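Local coordinates for protein type I polyketide synthase PikAII (Streptomyces venezuelae, PDB 3QP9) that is a C2-type ketoreductase domain of a modular polyketide synthase, a class that does not reduce its substrate but probably takes part in epimerization, at residues 351-356 with 370-375. Numbering follows the deposited sequence.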
loop_
_atom_site.group_PDB
_atom_site.type_symbol
_atom_site.label_atom_id
_atom_site.label_comp_id
_atom_site.label_asym_id
_atom_site.label_seq_id
_atom_site.Cartn_x
_atom_site.Cartn_y
_atom_site.Cartn_z
ATOM N N PRO A 351 -0.987 -12.814 7.539
ATOM C CA PRO A 351 -0.666 -12.712 8.964
ATOM C C PRO A 351 -0.300 -11.307 9.393
ATOM O O PRO A 351 0.165 -10.453 8.602
ATOM C CB PRO A 351 0.461 -13.778 9.168
ATOM C CG PRO A 351 1.063 -13.978 7.854
ATOM C CD PRO A 351 -0.092 -13.763 6.833
ATOM N N THR A 352 -0.534 -11.042 10.655
ATOM C CA THR A 352 -0.109 -9.787 11.200
ATOM C C THR A 352 1.437 -9.799 11.284
ATOM O O THR A 352 2.071 -10.843 11.275
ATOM C CB THR A 352 -0.955 -9.437 12.447
ATOM O OG1 THR A 352 -1.183 -8.016 12.481
ATOM C CG2 THR A 352 -0.323 -9.921 13.673
ATOM N N VAL A 353 2.049 -8.631 11.242
ATOM C CA VAL A 353 3.509 -8.520 11.246
ATOM C C VAL A 353 3.867 -7.472 12.306
ATOM O O VAL A 353 3.036 -6.642 12.633
ATOM C CB VAL A 353 4.023 -8.072 9.830
ATOM C CG1 VAL A 353 3.498 -9.017 8.732
ATOM C CG2 VAL A 353 3.547 -6.635 9.507
ATOM N N ASP A 354 5.080 -7.488 12.840
ATOM C CA ASP A 354 5.514 -6.381 13.715
ATOM C C ASP A 354 6.169 -5.254 12.960
ATOM O O ASP A 354 6.873 -5.460 11.985
ATOM C CB ASP A 354 6.401 -6.823 14.912
ATOM C CG ASP A 354 7.180 -8.099 14.646
ATOM O OD1 ASP A 354 8.373 -8.019 14.234
ATOM O OD2 ASP A 354 6.593 -9.183 14.887
ATOM N N SER A 355 5.929 -4.057 13.452
ATOM C CA SER A 355 6.476 -2.839 12.874
ATOM C C SER A 355 7.715 -2.286 13.647
ATOM O O SER A 355 7.965 -2.667 14.794
ATOM C CB SER A 355 5.337 -1.805 12.836
ATOM O OG SER A 355 4.760 -1.651 14.150
ATOM N N GLU A 356 8.506 -1.438 12.994
ATOM C CA GLU A 356 9.659 -0.751 13.595
ATOM C C GLU A 356 9.716 0.660 12.988
ATOM O O GLU A 356 9.335 0.835 11.847
ATOM C CB GLU A 356 11.001 -1.427 13.246
ATOM C CG GLU A 356 11.213 -2.943 13.522
ATOM C CD GLU A 356 12.700 -3.369 13.350
ATOM O OE1 GLU A 356 13.590 -2.677 13.909
ATOM O OE2 GLU A 356 12.985 -4.395 12.680
ATOM N N VAL A 370 7.208 -7.345 3.782
ATOM C CA VAL A 370 6.523 -7.294 2.475
ATOM C C VAL A 370 6.090 -8.723 2.056
ATOM O O VAL A 370 4.976 -8.978 1.538
ATOM C CB VAL A 370 7.443 -6.629 1.414
ATOM C CG1 VAL A 370 6.876 -6.852 -0.050
ATOM C CG2 VAL A 370 7.710 -5.106 1.785
ATOM N N THR A 371 6.982 -9.685 2.332
ATOM C CA THR A 371 6.740 -11.084 1.951
ATOM C C THR A 371 5.521 -11.605 2.717
ATOM O O THR A 371 4.591 -12.117 2.107
ATOM C CB THR A 371 8.001 -11.977 2.113
ATOM O OG1 THR A 371 9.074 -11.411 1.338
ATOM C CG2 THR A 371 7.669 -13.433 1.634
ATOM N N ALA A 372 5.495 -11.409 4.034
ATOM C CA ALA A 372 4.365 -11.879 4.829
ATOM C C ALA A 372 3.017 -11.279 4.423
ATOM O O ALA A 372 1.975 -11.933 4.633
ATOM C CB ALA A 372 4.620 -11.624 6.296
ATOM N N LYS A 373 3.015 -10.037 3.909
ATOM C CA LYS A 373 1.748 -9.357 3.619
ATOM C C LYS A 373 1.327 -9.494 2.161
ATOM O O LYS A 373 0.129 -9.576 1.820
ATOM C CB LYS A 373 1.748 -7.873 4.026
ATOM C CG LYS A 373 1.681 -7.527 5.506
ATOM C CD LYS A 373 0.687 -8.324 6.343
ATOM C CE LYS A 373 -0.570 -7.564 6.667
ATOM N NZ LYS A 373 -1.392 -8.297 7.678
ATOM N N ALA A 374 2.302 -9.584 1.299
ATOM C CA ALA A 374 2.035 -9.497 -0.148
ATOM C C ALA A 374 2.382 -10.668 -1.066
ATOM O O ALA A 374 1.811 -10.765 -2.156
ATOM C CB ALA A 374 2.700 -8.228 -0.695
ATOM N N THR A 375 3.331 -11.510 -0.724
ATOM C CA THR A 375 3.782 -12.573 -1.685
ATOM C C THR A 375 2.703 -13.627 -2.012
ATOM O O THR A 375 2.544 -14.082 -3.217
ATOM C CB THR A 375 5.069 -13.269 -1.195
ATOM O OG1 THR A 375 6.127 -12.281 -1.239
ATOM C CG2 THR A 375 5.450 -14.460 -2.114
HETATM O O HOH W 1 -1.892 -6.949 10.094
#
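Lys373 reaches from helix 363-386 to the backbone of Pro351, joining that helix to the loop that leaves strand 343-348 in the Rossmann-fold ketoreductase domain. Lys373 NZ donates to Pro351 O at 2.8 Å, with a C=O...N angle of 122°. The donor stands 55° out of the carbonyl plane, so NZ sits above that plane and off the lone pairs of the oxygen. The chain gets there by bending at its second and third torsions (chi3 -103°), which folds the methylenes past Val353. A weak bond to Pro350 O gives the same nitrogen a second carbonyl. A water accepts a third bond from Lys373 NZ at 2.8 Å and lies 2.7 Å from Thr352 OG1, bridging the lysine to the exposed threonine.

The apolar part of the contact centres on one methyl of Val353. CG1, set anti to the carbonyl carbon and beside the backbone N, lies 3.7 Å from Ala372 CB and 3.8 Å from Lys373 CD, meeting both the helix surface and the aliphatic part of the lysine. Tyr415 of helix 413-426 touches both Val353 and Lys373, tying this small patch to the next helix. The 209 Å² buried in total marks a modest surface contact between loop and helix. The Pro351 ring borders the helix backbone, its CD 3.5 Å from Ala372 O.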